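Local coordinates for protein glucose-6-phosphate isomerase (Chlamydia trachomatis D/UW-3/CX, PDB 6OTU) that catalyses the reversible isomerization of glucose-6-phosphate to fructose-6-phosphate, at residues 78-84 against 481-486; 92-96 against 490-494; 104-108 against 264-270; 110-114 against 127-132; 345-349 against 472-476. All blocks are in the same frame, centred on the assembly; numbering follows the deposited sequence.

Interaction 1. Residues 78-84 against 481-486; sequences RELIKQM and AFQGFC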
# COMPACT_ATOMS: atom_id res chain seq x y z
N ARG A 78 -12.19 21.23 -22.89
CA ARG A 78 -11.43 21.65 -21.71
C ARG A 78 -10.00 22.06 -22.04
O ARG A 78 -9.26 22.42 -21.13
CB ARG A 78 -11.43 20.53 -20.65
CG ARG A 78 -12.81 20.21 -20.06
CD ARG A 78 -13.24 21.26 -19.03
NE ARG A 78 -12.12 21.65 -18.19
CZ ARG A 78 -11.95 22.86 -17.67
NH1 ARG A 78 -12.85 23.81 -17.89
NH2 ARG A 78 -10.89 23.12 -16.94
N GLU A 79 -9.58 21.98 -23.30
CA GLU A 79 -8.29 22.52 -23.75
C GLU A 79 -7.13 21.93 -22.96
O GLU A 79 -6.24 22.64 -22.48
CB GLU A 79 -8.30 24.04 -23.68
CG GLU A 79 -9.47 24.68 -24.41
CD GLU A 79 -9.14 26.08 -24.93
OE1 GLU A 79 -8.48 26.18 -25.99
OE2 GLU A 79 -9.55 27.07 -24.28
N LEU A 80 -7.12 20.60 -22.86
CA LEU A 80 -6.10 19.91 -22.08
C LEU A 80 -4.72 20.05 -22.70
O LEU A 80 -3.73 20.23 -21.99
CB LEU A 80 -6.49 18.43 -21.93
CG LEU A 80 -7.83 18.15 -21.23
CD1 LEU A 80 -7.96 16.68 -20.85
CD2 LEU A 80 -8.02 19.02 -20.00
N ILE A 81 -4.62 19.95 -24.03
CA ILE A 81 -3.32 20.10 -24.68
C ILE A 81 -2.76 21.51 -24.50
O ILE A 81 -1.56 21.70 -24.26
CB ILE A 81 -3.42 19.72 -26.18
CG1 ILE A 81 -3.73 18.22 -26.34
CG2 ILE A 81 -2.15 20.13 -26.93
CD1 ILE A 81 -2.61 17.28 -25.87
N LYS A 82 -3.62 22.53 -24.63
CA LYS A 82 -3.15 23.90 -24.44
C LYS A 82 -2.66 24.11 -23.02
O LYS A 82 -1.63 24.77 -22.80
CB LYS A 82 -4.25 24.91 -24.79
N GLN A 83 -3.34 23.53 -22.04
CA GLN A 83 -2.89 23.67 -20.66
C GLN A 83 -1.57 22.94 -20.43
O GLN A 83 -0.72 23.42 -19.67
CB GLN A 83 -3.97 23.18 -19.70
CG GLN A 83 -5.27 24.01 -19.73
CD GLN A 83 -6.25 23.58 -18.64
OE1 GLN A 83 -5.96 23.70 -17.45
NE2 GLN A 83 -7.40 23.05 -19.05
N MET A 84 -1.38 21.78 -21.07
CA MET A 84 -0.10 21.08 -20.94
C MET A 84 1.04 21.91 -21.51
O MET A 84 2.11 22.02 -20.89
CB MET A 84 -0.18 19.71 -21.63
CG MET A 84 1.11 18.89 -21.60
SD MET A 84 1.80 18.55 -19.95
CE MET A 84 0.64 17.36 -19.21
N ALA A 481 -1.80 15.40 -14.15
CA ALA A 481 -1.93 16.78 -14.62
C ALA A 481 -3.11 16.93 -15.58
O ALA A 481 -3.87 17.90 -15.49
CB ALA A 481 -0.63 17.24 -15.30
N PHE A 482 -3.26 15.98 -16.51
CA PHE A 482 -4.37 16.06 -17.45
C PHE A 482 -5.70 15.93 -16.71
O PHE A 482 -6.66 16.64 -17.02
CB PHE A 482 -4.24 15.00 -18.54
CG PHE A 482 -3.35 15.40 -19.72
CD1 PHE A 482 -3.53 16.61 -20.37
CD2 PHE A 482 -2.36 14.54 -20.18
CE1 PHE A 482 -2.74 16.97 -21.45
CE2 PHE A 482 -1.56 14.89 -21.27
CZ PHE A 482 -1.75 16.11 -21.90
N GLN A 483 -5.76 15.06 -15.70
CA GLN A 483 -7.00 14.94 -14.93
C GLN A 483 -7.30 16.24 -14.18
O GLN A 483 -8.44 16.71 -14.18
CB GLN A 483 -6.93 13.74 -13.97
CG GLN A 483 -6.75 12.41 -14.69
CD GLN A 483 -6.99 11.18 -13.82
OE1 GLN A 483 -7.54 10.18 -14.29
NE2 GLN A 483 -6.57 11.24 -12.56
N GLY A 484 -6.28 16.84 -13.56
CA GLY A 484 -6.49 18.13 -12.92
C GLY A 484 -6.93 19.21 -13.90
O GLY A 484 -7.81 20.02 -13.59
N PHE A 485 -6.31 19.26 -15.09
CA PHE A 485 -6.69 20.24 -16.11
C PHE A 485 -8.13 20.04 -16.54
O PHE A 485 -8.85 21.02 -16.82
CB PHE A 485 -5.79 20.13 -17.35
CG PHE A 485 -4.36 20.50 -17.11
CD1 PHE A 485 -4.03 21.46 -16.17
CD2 PHE A 485 -3.34 19.90 -17.84
CE1 PHE A 485 -2.71 21.81 -15.95
CE2 PHE A 485 -2.02 20.24 -17.62
CZ PHE A 485 -1.70 21.20 -16.68
N CYS A 486 -8.57 18.79 -16.60
CA CYS A 486 -9.93 18.48 -17.00
C CYS A 486 -10.92 18.87 -15.91
O CYS A 486 -11.90 19.58 -16.17
CB CYS A 486 -10.03 16.99 -17.34
SG CYS A 486 -11.62 16.49 -17.99
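Phe-482 and Phe-485, about one turn apart on helix 466-487, receive the side chains of Leu-80, Gln-83 and Met-84, and this is the densely packed, buried part of the contact. The methyl CE of Met-84 sits over one face of the Phe-482 ring, 3.9 Å from its centroid, brought there by a chain that leaves with CG anti to the backbone N (chi1 178°) and then bends twice. Its sulfur approaches the same ring obliquely, a Met-aromatic contact. The carbonyl O of Leu-80 meets the edge of the Phe-482 ring at CE1; its CD2 methyl lies instead on Phe-485, 3.6 Å from CB. CB of Gln-83 lies over the Phe-485 ring, 3.8 Å from the centroid, and the carbonyl of Ala-481 covers the opposite face near the rim. The short segments cross at 118° with axes 9.6 Å apart, a helix-helix packing that joins the start of helix 80-89 to the later part of helix 466-487; a Schellman motif at Glu-79 ends the preceding helix just before. On the partly exposed side, Arg-78 and Gln-83 hold by hydrogen bonds to backbone carbonyls rather than by ring packing. Arg-78 NH2 gives Phe-485 O a nearly straight bond of 2.9 Å in the guanidinium plane, and its NH1 bonds Lys-12 O. Gln-83 NE2 donates to Arg-78 O at 2.9 Å and only weakly to Phe-485 O, while its OE1 accepts from Arg-363.

Interaction 2. Residues 92-96 against 490-494; sequences IMNRI and NSFDQ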
# COMPACT_ATOMS: atom_id res chain seq x y z
N ILE A 92 1.88 30.48 -15.25
CA ILE A 92 1.51 30.40 -13.84
C ILE A 92 0.33 29.46 -13.65
O ILE A 92 -0.83 29.89 -13.61
CB ILE A 92 1.19 31.80 -13.27
CG1 ILE A 92 2.29 32.80 -13.65
CG2 ILE A 92 1.00 31.74 -11.76
CD1 ILE A 92 3.56 32.63 -12.84
N MET A 93 0.59 28.16 -13.51
CA MET A 93 -0.48 27.20 -13.34
C MET A 93 -0.81 26.91 -11.87
O MET A 93 -1.91 26.45 -11.56
CB MET A 93 -0.14 25.89 -14.06
CG MET A 93 0.31 26.07 -15.51
SD MET A 93 -1.01 26.61 -16.63
CE MET A 93 -2.15 25.22 -16.50
N ASN A 94 0.11 27.18 -10.96
CA ASN A 94 -0.12 26.92 -9.53
C ASN A 94 -0.70 28.20 -8.94
O ASN A 94 0.02 29.05 -8.42
CB ASN A 94 1.19 26.51 -8.87
CG ASN A 94 1.06 26.30 -7.39
OD1 ASN A 94 -0.04 26.31 -6.84
ND2 ASN A 94 2.19 26.07 -6.72
N ARG A 95 -2.02 28.35 -9.03
CA ARG A 95 -2.64 29.53 -8.43
C ARG A 95 -4.14 29.34 -8.33
O ARG A 95 -4.75 28.57 -9.08
CB ARG A 95 -2.33 30.80 -9.23
CG ARG A 95 -2.99 30.86 -10.58
CD ARG A 95 -2.76 32.23 -11.21
NE ARG A 95 -3.31 33.33 -10.41
CZ ARG A 95 -4.27 34.15 -10.83
NH1 ARG A 95 -4.80 33.98 -12.04
NH2 ARG A 95 -4.71 35.13 -10.04
N ILE A 96 -4.74 30.07 -7.40
CA ILE A 96 -6.19 30.13 -7.22
C ILE A 96 -6.61 31.58 -7.42
O ILE A 96 -6.13 32.48 -6.72
CB ILE A 96 -6.61 29.63 -5.83
CG1 ILE A 96 -6.25 28.15 -5.64
CG2 ILE A 96 -8.10 29.84 -5.61
CD1 ILE A 96 -6.95 27.21 -6.60
N ASN A 490 -6.53 22.98 -9.01
CA ASN A 490 -5.10 23.27 -8.93
C ASN A 490 -4.39 22.02 -8.44
O ASN A 490 -4.41 21.69 -7.25
CB ASN A 490 -4.82 24.48 -8.05
CG ASN A 490 -3.31 24.78 -7.92
OD1 ASN A 490 -2.49 24.19 -8.62
ND2 ASN A 490 -2.95 25.70 -7.01
N SER A 491 -3.75 21.31 -9.37
CA SER A 491 -3.05 20.08 -9.03
C SER A 491 -1.75 20.31 -8.28
O SER A 491 -1.12 19.32 -7.88
CB SER A 491 -2.74 19.27 -10.30
OG SER A 491 -3.90 18.92 -11.03
N PHE A 492 -1.28 21.54 -8.10
CA PHE A 492 0.12 21.74 -7.79
C PHE A 492 0.39 22.41 -6.46
O PHE A 492 1.56 22.69 -6.16
CB PHE A 492 0.80 22.52 -8.94
CG PHE A 492 0.54 21.90 -10.29
CD1 PHE A 492 1.10 20.66 -10.62
CD2 PHE A 492 -0.30 22.53 -11.20
CE1 PHE A 492 0.84 20.07 -11.86
CE2 PHE A 492 -0.57 21.94 -12.45
CZ PHE A 492 -0.00 20.71 -12.78
N ASP A 493 -0.62 22.65 -5.64
CA ASP A 493 -0.39 23.03 -4.25
C ASP A 493 -0.92 21.93 -3.32
O ASP A 493 -1.34 20.85 -3.76
CB ASP A 493 -0.98 24.42 -3.94
CG ASP A 493 -2.49 24.47 -4.13
OD1 ASP A 493 -3.09 23.46 -4.59
OD2 ASP A 493 -3.07 25.55 -3.83
N GLN A 494 -0.88 22.20 -2.01
CA GLN A 494 -1.18 21.15 -1.05
C GLN A 494 -1.48 21.75 0.32
O GLN A 494 -0.74 21.54 1.29
CB GLN A 494 -0.04 20.12 -0.99
CG GLN A 494 1.37 20.66 -0.73
CD GLN A 494 2.01 21.33 -1.92
OE1 GLN A 494 2.00 20.82 -3.04
NE2 GLN A 494 2.59 22.51 -1.69
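Met-93 makes the first touch, its CB standing 4.3 Å from CE2 of the Phe-492 ring, with its own carbonyl O near the plane of that ring at the edge. Next comes Asn-94, the centre of an inverse gamma turn, whose side chain carries the contact. With CG anti to the backbone N (chi1 177°), its amide reaches across to 490-494, where OD1 accepts from ND2 of Asn-490 over 3.0 Å. The bond is almost straight at the hydrogen (173°); OD1 lies in the amide plane of Asn-490, although the two amide planes are turned 54° apart. Asn-94 ND2 is taken by Glu-102, so both ends of this buried amide have partners. Asp-493 lies next to Asn-94 as well, with CB 3.6 Å from Asn-94 OD1; its carboxylate is bound by Lys-359 and by Asn-447 of the second subunit. The donating loop is itself braced by an Asx turn: Asn-490 OD1 receives the backbone N of Phe-492 at 3.0 Å, from above its carbonyl plane. This loop leads from helix 466-487 to Gln-494, the N-cap of helix 495-511 and part of the glucose-6-phosphate pocket. Past Arg-95, Ile-96 sets its CD1 methyl 3.8 Å from CB of Asn-490.

Interaction 3. Residues 104-108 against 264-270; sequences RPVLH and DSIGGRF. With G6Q (glucose-6-phosphate), chain E.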
# COMPACT_ATOMS: atom_id res chain seq x y z
N ARG A 104 2.56 30.53 -8.93
CA ARG A 104 3.89 30.36 -9.51
C ARG A 104 3.81 29.33 -10.62
O ARG A 104 2.80 28.62 -10.75
CB ARG A 104 4.91 29.95 -8.44
CG ARG A 104 4.57 28.72 -7.66
CD ARG A 104 5.20 28.85 -6.28
NE ARG A 104 5.42 27.56 -5.65
CZ ARG A 104 5.79 27.40 -4.38
NH1 ARG A 104 5.98 28.47 -3.60
NH2 ARG A 104 5.96 26.18 -3.88
N PRO A 105 4.85 29.23 -11.45
CA PRO A 105 4.88 28.19 -12.49
C PRO A 105 5.10 26.80 -11.90
O PRO A 105 5.40 26.62 -10.72
CB PRO A 105 6.06 28.60 -13.38
CG PRO A 105 6.86 29.54 -12.57
CD PRO A 105 5.90 30.24 -11.67
N VAL A 106 4.97 25.82 -12.80
CA VAL A 106 5.00 24.39 -12.51
C VAL A 106 5.95 23.74 -13.52
O VAL A 106 5.57 23.50 -14.67
CB VAL A 106 3.57 23.81 -12.60
CG1 VAL A 106 3.56 22.30 -12.44
CG2 VAL A 106 2.67 24.50 -11.59
N LEU A 107 7.19 23.48 -13.10
CA LEU A 107 8.25 23.32 -14.08
C LEU A 107 9.11 22.08 -13.86
O LEU A 107 10.30 22.07 -14.19
CB LEU A 107 9.12 24.59 -14.11
CG LEU A 107 8.51 25.68 -14.98
CD1 LEU A 107 9.18 27.03 -14.73
CD2 LEU A 107 8.64 25.27 -16.45
N HIS A 108 8.52 20.99 -13.34
CA HIS A 108 9.29 19.75 -13.26
C HIS A 108 9.70 19.23 -14.64
O HIS A 108 10.77 18.62 -14.76
CB HIS A 108 8.50 18.69 -12.48
CG HIS A 108 7.09 18.51 -12.95
ND1 HIS A 108 6.08 19.39 -12.62
CD2 HIS A 108 6.52 17.55 -13.71
CE1 HIS A 108 4.95 18.98 -13.17
NE2 HIS A 108 5.20 17.87 -13.84
N ASP A 264 11.54 26.75 -6.61
CA ASP A 264 10.20 26.84 -6.04
C ASP A 264 9.13 26.25 -6.95
O ASP A 264 8.13 25.71 -6.47
CB ASP A 264 9.86 28.29 -5.70
CG ASP A 264 10.32 28.67 -4.31
OD1 ASP A 264 10.84 27.78 -3.61
OD2 ASP A 264 10.17 29.85 -3.93
N SER A 265 9.33 26.33 -8.26
CA SER A 265 8.39 25.81 -9.25
C SER A 265 8.54 24.31 -9.49
O SER A 265 7.94 23.79 -10.44
CB SER A 265 8.60 26.54 -10.56
OG SER A 265 9.94 26.35 -10.95
N ILE A 266 9.36 23.62 -8.70
CA ILE A 266 9.55 22.18 -8.78
C ILE A 266 8.78 21.58 -7.62
O ILE A 266 9.25 21.60 -6.47
CB ILE A 266 11.03 21.78 -8.73
CG1 ILE A 266 11.87 22.52 -9.78
CG2 ILE A 266 11.19 20.25 -8.86
CD1 ILE A 266 11.32 22.46 -11.22
N GLY A 267 7.59 21.05 -7.89
CA GLY A 267 6.79 20.44 -6.82
C GLY A 267 7.46 19.18 -6.28
O GLY A 267 8.04 18.38 -7.02
N GLY A 268 7.38 19.02 -4.95
CA GLY A 268 8.02 17.89 -4.29
C GLY A 268 7.64 16.54 -4.88
O GLY A 268 8.50 15.71 -5.16
N ARG A 269 6.34 16.32 -5.10
CA ARG A 269 5.85 15.07 -5.66
C ARG A 269 6.15 14.95 -7.15
O ARG A 269 5.80 13.93 -7.77
CB ARG A 269 4.34 14.94 -5.41
CG ARG A 269 3.51 16.06 -5.98
CD ARG A 269 2.06 15.96 -5.52
NE ARG A 269 1.29 17.17 -5.83
CZ ARG A 269 1.23 18.25 -5.05
NH1 ARG A 269 1.87 18.29 -3.89
NH2 ARG A 269 0.50 19.30 -5.42
N PHE A 270 6.80 15.96 -7.74
CA PHE A 270 7.27 15.89 -9.11
C PHE A 270 8.78 16.08 -9.21
O PHE A 270 9.28 16.44 -10.27
CB PHE A 270 6.57 16.95 -9.98
CG PHE A 270 5.06 16.91 -9.91
CD1 PHE A 270 4.34 16.05 -10.70
CD2 PHE A 270 4.37 17.77 -9.08
CE1 PHE A 270 2.96 16.02 -10.65
CE2 PHE A 270 2.98 17.75 -9.03
CZ PHE A 270 2.28 16.88 -9.83
C1 G6Q E . 5.20 17.36 -2.03
C2 G6Q E . 4.65 17.75 -0.66
C3 G6Q E . 5.34 17.06 0.50
C4 G6Q E . 6.78 17.53 0.75
C5 G6Q E . 7.29 17.07 2.11
C6 G6Q E . 8.76 17.37 2.30
O1 G6Q E . 4.83 17.94 -3.00
O2 G6Q E . 4.71 19.16 -0.48
O3 G6Q E . 5.34 15.64 0.29
O4 G6Q E . 7.64 17.02 -0.27
O5 G6Q E . 6.51 17.70 3.14
O6 G6Q E . 8.96 18.79 2.11
P G6Q E . 10.46 19.39 2.04
O1P G6Q E . 11.12 18.76 0.82
O2P G6Q E . 10.26 20.89 1.89
O3P G6Q E . 11.15 19.01 3.33
O HOH W 1 5.74 24.05 -5.82
O HOH W 2 6.37 21.01 -10.58
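Leu-107 N donates to Ser-265 O over 2.8 Å, the one direct hydrogen bond between the loops 104-108 and 264-270. Ser-265 O also accepts from water 2, which in turn takes the N-H of Gly-267 and lies 2.6 Å from ND1 of His-108, so a single solvent molecule links the imidazole to two backbone groups of the opposite loop. Water 1 does similar work farther along: it accepts from Arg-104 NH2 in the plane of the guanidinium and donates to Asp-264 O at 3.0 Å. That carbonyl lies over the face of the guanidinium, at an angle too poor for a hydrogen bond, and receives a second bond from Lys-211. The Asp-264 carboxylate instead uses Ser-245. The ring contact is an offset stack of His-108 on Phe-270, centroids 4.4 Å apart and planes at 17°, with CB of Phe-270 over the imidazole face. His-108 reaches it with CG placed between its backbone N and carbonyl carbon (chi1 50°). Beyond the stack, the short 3-10 segment 268-269 meets the substrate. Arg-269 N donates to O1 of glucose-6-phosphate at 3.1 Å, and the guanidinium of Arg-269 is held by Gln-494, Ser-356 and Ser-491 O. The 264-270 loop follows edge strand 258-262 of the five-stranded parallel sheet; Leu-107, Ser-265 and Ile-266 rest on Ile-127 of helix 122-148, while Phe-270 packs against helices 345-357 and 466-487.

Interaction 4. Residues 110-114 against 127-132; sequences ATRAW and IARHSK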
# COMPACT_ATOMS: atom_id res chain seq x y z
N ALA A 110 10.88 20.99 -17.01
CA ALA A 110 12.09 21.69 -17.41
C ALA A 110 13.34 21.09 -16.77
O ALA A 110 14.45 21.32 -17.28
CB ALA A 110 11.95 23.17 -17.09
N THR A 111 13.21 20.30 -15.70
CA THR A 111 14.39 19.69 -15.09
C THR A 111 14.99 18.58 -15.94
O THR A 111 16.13 18.17 -15.67
CB THR A 111 14.07 19.13 -13.69
OG1 THR A 111 13.14 18.05 -13.80
CG2 THR A 111 13.50 20.21 -12.81
N ARG A 112 14.26 18.07 -16.95
CA ARG A 112 14.81 17.13 -17.90
C ARG A 112 14.73 17.60 -19.35
O ARG A 112 15.30 16.94 -20.23
CB ARG A 112 14.13 15.75 -17.78
CG ARG A 112 12.61 15.72 -18.07
CD ARG A 112 11.77 15.89 -16.78
NE ARG A 112 10.38 15.48 -16.96
CZ ARG A 112 9.54 15.16 -15.97
NH1 ARG A 112 9.92 15.19 -14.69
NH2 ARG A 112 8.29 14.81 -16.27
N ALA A 113 14.05 18.72 -19.62
CA ALA A 113 13.89 19.19 -21.00
C ALA A 113 15.23 19.41 -21.69
O ALA A 113 15.32 19.30 -22.92
CB ALA A 113 13.05 20.48 -21.01
N TRP A 114 16.29 19.68 -20.93
CA TRP A 114 17.57 20.05 -21.52
C TRP A 114 18.29 18.88 -22.17
O TRP A 114 19.30 19.12 -22.84
CB TRP A 114 18.49 20.67 -20.48
CG TRP A 114 18.87 19.73 -19.37
CD1 TRP A 114 18.19 19.53 -18.20
CD2 TRP A 114 20.01 18.87 -19.33
NE1 TRP A 114 18.83 18.58 -17.44
CE2 TRP A 114 19.96 18.17 -18.10
CE3 TRP A 114 21.08 18.63 -20.20
CZ2 TRP A 114 20.94 17.23 -17.73
CZ3 TRP A 114 22.06 17.69 -19.83
CH2 TRP A 114 21.98 17.01 -18.61
N ILE A 127 14.99 27.38 -15.59
CA ILE A 127 15.00 26.10 -14.89
C ILE A 127 15.77 25.06 -15.70
O ILE A 127 16.49 24.22 -15.15
CB ILE A 127 13.57 25.62 -14.59
CG1 ILE A 127 12.86 26.56 -13.60
CG2 ILE A 127 13.57 24.15 -14.12
CD1 ILE A 127 13.28 26.39 -12.15
N ALA A 128 15.62 25.09 -17.02
CA ALA A 128 16.31 24.10 -17.84
C ALA A 128 17.82 24.30 -17.77
O ALA A 128 18.57 23.32 -17.63
CB ALA A 128 15.82 24.14 -19.28
N ARG A 129 18.29 25.54 -17.86
CA ARG A 129 19.74 25.68 -17.85
C ARG A 129 20.31 25.47 -16.45
O ARG A 129 21.42 24.95 -16.33
CB ARG A 129 20.20 27.04 -18.39
CG ARG A 129 21.61 26.85 -18.94
CD ARG A 129 22.49 28.08 -19.03
NE ARG A 129 21.74 29.30 -19.26
CZ ARG A 129 21.55 30.23 -18.34
NH1 ARG A 129 20.87 31.31 -18.64
NH2 ARG A 129 22.05 30.07 -17.12
N HIS A 130 19.57 25.83 -15.41
CA HIS A 130 20.08 25.55 -14.07
C HIS A 130 20.11 24.06 -13.78
O HIS A 130 21.04 23.56 -13.14
CB HIS A 130 19.26 26.30 -13.03
CG HIS A 130 19.46 27.78 -13.09
ND1 HIS A 130 18.43 28.68 -12.94
CD2 HIS A 130 20.58 28.51 -13.32
CE1 HIS A 130 18.91 29.91 -13.07
NE2 HIS A 130 20.21 29.83 -13.29
N SER A 131 19.12 23.31 -14.29
CA SER A 131 19.16 21.86 -14.17
C SER A 131 20.39 21.28 -14.87
O SER A 131 21.05 20.39 -14.33
CB SER A 131 17.88 21.24 -14.75
OG SER A 131 16.74 21.69 -14.03
N LYS A 132 20.71 21.79 -16.06
CA LYS A 132 21.91 21.33 -16.74
C LYS A 132 23.17 21.68 -15.95
O LYS A 132 24.08 20.85 -15.81
CB LYS A 132 21.98 21.91 -18.15
CG LYS A 132 23.18 21.43 -18.92
CD LYS A 132 23.08 21.73 -20.40
CE LYS A 132 24.15 20.96 -21.17
NZ LYS A 132 24.21 21.29 -22.63
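Trp-114 lays one face of its indole against Lys-132, whose CA and CB cover the ring and whose extended chain continues across the six-membered part, with CD 3.7 Å from CE3. Lys-132 CB stands 4.1 Å from the centroid of the five-membered ring, a CH-pi contact. At the other end of the interface the helices come closer: Ala-110 CB meets the CG2 methyl of Ile-127 at 3.5 Å, and Ala-110 O receives a CA-H...O contact from Ala-128. Between the two, Ser-131 OG touches CA of Thr-111 at 3.3 Å. Its hydroxyl is turned back to donate to Ile-127 O over 2.8 Å, a carbonyl that also accepts the Ser-131 backbone N from the opposite face of its plane. The indole NE1 makes a weak bond to Thr-111 O. Farther out, Thr-111 OG1 bonds to His-108 O and Thr-273, and Trp-114 also touches Ile-291 and Leu-294 of helix 287-303. The contact packs a short, weakly bonded helical turn at 110-113 on the long helix 122-148, close at Ala-110, Ala-128 and Ser-131 and closed at one end by the indole on the Lys-132 chain, away from the active site.

Interaction 5. Residues 345-349 against 472-476; sequences FTAHL and LLAFY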
# COMPACT_ATOMS: atom_id res chain seq x y z
N PHE A 345 6.52 1.63 -6.51
CA PHE A 345 5.99 2.61 -7.46
C PHE A 345 4.57 3.04 -7.10
O PHE A 345 4.23 4.22 -7.24
CB PHE A 345 6.04 2.03 -8.87
CG PHE A 345 5.75 3.02 -9.95
CD1 PHE A 345 6.44 4.23 -10.00
CD2 PHE A 345 4.83 2.74 -10.94
CE1 PHE A 345 6.19 5.16 -11.01
CE2 PHE A 345 4.58 3.65 -11.97
CZ PHE A 345 5.26 4.87 -12.00
N THR A 346 3.72 2.11 -6.64
CA THR A 346 2.34 2.46 -6.31
C THR A 346 2.27 3.43 -5.13
O THR A 346 1.40 4.32 -5.09
CB THR A 346 1.54 1.19 -6.00
OG1 THR A 346 1.45 0.39 -7.19
CG2 THR A 346 0.12 1.53 -5.55
N ALA A 347 3.15 3.28 -4.14
CA ALA A 347 3.16 4.21 -3.02
C ALA A 347 3.44 5.62 -3.50
O ALA A 347 2.80 6.58 -3.06
CB ALA A 347 4.19 3.77 -1.98
N HIS A 348 4.38 5.77 -4.44
CA HIS A 348 4.68 7.09 -4.99
C HIS A 348 3.53 7.63 -5.84
O HIS A 348 3.21 8.82 -5.77
CB HIS A 348 5.94 7.05 -5.83
CG HIS A 348 6.08 8.24 -6.71
ND1 HIS A 348 6.23 9.52 -6.20
CD2 HIS A 348 6.06 8.38 -8.06
CE1 HIS A 348 6.31 10.38 -7.19
NE2 HIS A 348 6.21 9.72 -8.33
N LEU A 349 2.94 6.78 -6.68
CA LEU A 349 1.79 7.22 -7.47
C LEU A 349 0.66 7.68 -6.56
O LEU A 349 -0.01 8.69 -6.84
CB LEU A 349 1.30 6.07 -8.36
CG LEU A 349 2.27 5.56 -9.42
CD1 LEU A 349 1.64 4.43 -10.24
CD2 LEU A 349 2.68 6.72 -10.31
N LEU A 472 7.85 5.94 -17.44
CA LEU A 472 6.72 5.57 -16.61
C LEU A 472 6.42 6.65 -15.58
O LEU A 472 5.26 6.97 -15.31
CB LEU A 472 6.98 4.24 -15.90
CG LEU A 472 6.40 2.96 -16.48
CD1 LEU A 472 6.95 1.77 -15.72
CD2 LEU A 472 4.87 2.97 -16.42
N LEU A 473 7.47 7.20 -14.97
CA LEU A 473 7.28 8.30 -14.03
C LEU A 473 6.59 9.47 -14.71
O LEU A 473 5.54 9.94 -14.25
CB LEU A 473 8.62 8.73 -13.44
CG LEU A 473 8.58 9.88 -12.44
CD1 LEU A 473 7.97 9.39 -11.14
CD2 LEU A 473 9.98 10.38 -12.20
N ALA A 474 7.13 9.93 -15.85
CA ALA A 474 6.56 11.09 -16.52
C ALA A 474 5.14 10.80 -17.00
O ALA A 474 4.27 11.68 -16.98
CB ALA A 474 7.45 11.53 -17.70
N PHE A 475 4.89 9.56 -17.43
CA PHE A 475 3.56 9.13 -17.83
C PHE A 475 2.52 9.45 -16.77
O PHE A 475 1.47 10.02 -17.07
CB PHE A 475 3.59 7.64 -18.11
CG PHE A 475 2.25 7.05 -18.33
CD1 PHE A 475 1.58 7.24 -19.53
CD2 PHE A 475 1.67 6.25 -17.35
CE1 PHE A 475 0.33 6.66 -19.75
CE2 PHE A 475 0.42 5.68 -17.56
CZ PHE A 475 -0.25 5.87 -18.76
N TYR A 476 2.80 9.06 -15.52
CA TYR A 476 1.82 9.26 -14.46
C TYR A 476 1.76 10.71 -14.03
O TYR A 476 0.68 11.22 -13.70
CB TYR A 476 2.13 8.33 -13.28
CG TYR A 476 1.44 6.99 -13.41
CD1 TYR A 476 0.08 6.87 -13.15
CD2 TYR A 476 2.14 5.85 -13.84
CE1 TYR A 476 -0.57 5.66 -13.29
CE2 TYR A 476 1.49 4.63 -13.99
CZ TYR A 476 0.13 4.54 -13.70
OH TYR A 476 -0.55 3.34 -13.81
O HOH W 3 4.85 9.97 -11.38
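Leu-349 and Tyr-476 form the central apolar contact: the CD1 methyl of Leu-349 lies almost exactly over the centre of the phenol ring, 3.7 Å from its centroid. Its other methyl, CD2, presses on the root of the same ring, 3.3 Å from CG of Tyr-476. The two side chains cross at about a right angle, and the opposite face of the phenol is covered by CD2 of Phe-475 from its own helix. Among the aromatic contacts, Phe-345 sends its CZ to CD2 of Tyr-476 at 3.8 Å, the rings inclined at 74° with centroids 5.7 Å apart. CG of Phe-345 is anti to its backbone N (chi1 -169°), which carries the ring out toward helix 466-487, where the carbonyl O of Leu-472 meets its edge. Between the segments the polar link is through water 3, which donates to Leu-473 O at 3.0 Å and has a weak, longer interaction with NE2 of His-348, whose imidazole also touches the CD1 methyl of Leu-473. Outside the contact, the hydroxyl of Tyr-476 is bonded to Glu-402. The two segments run at 29° with axes 11.6 Å apart, a spacing filled by these large side chains. Leu-349 and Tyr-476 both rest on Val-335 of strand 332-337 in the mixed sheet, while Leu-473 and Phe-475 face helices 287-303 and 313-327 respectively.

Helix 466-487 serves both interaction 1 and interaction 5, yet differently: interaction 5 lies near the centre of the chain, fully buried and mostly apolar, whereas interaction 1, some 18 Å out, adds arginine and glutamine bonds to its aromatic core. Of the two loop contacts, interaction 2 rests on an amide-amide bond and interaction 3 on a backbone bond, two waters and a ring stack; they meet at Arg-269 beside the substrate. Interaction 2 also reaches the second subunit. Interaction 4 lies farthest from the chain centre, about 20 Å, with exposed Lys-132 at its rim; it touches interaction 3 where Ile-127 packs on Ser-265 and Ile-266.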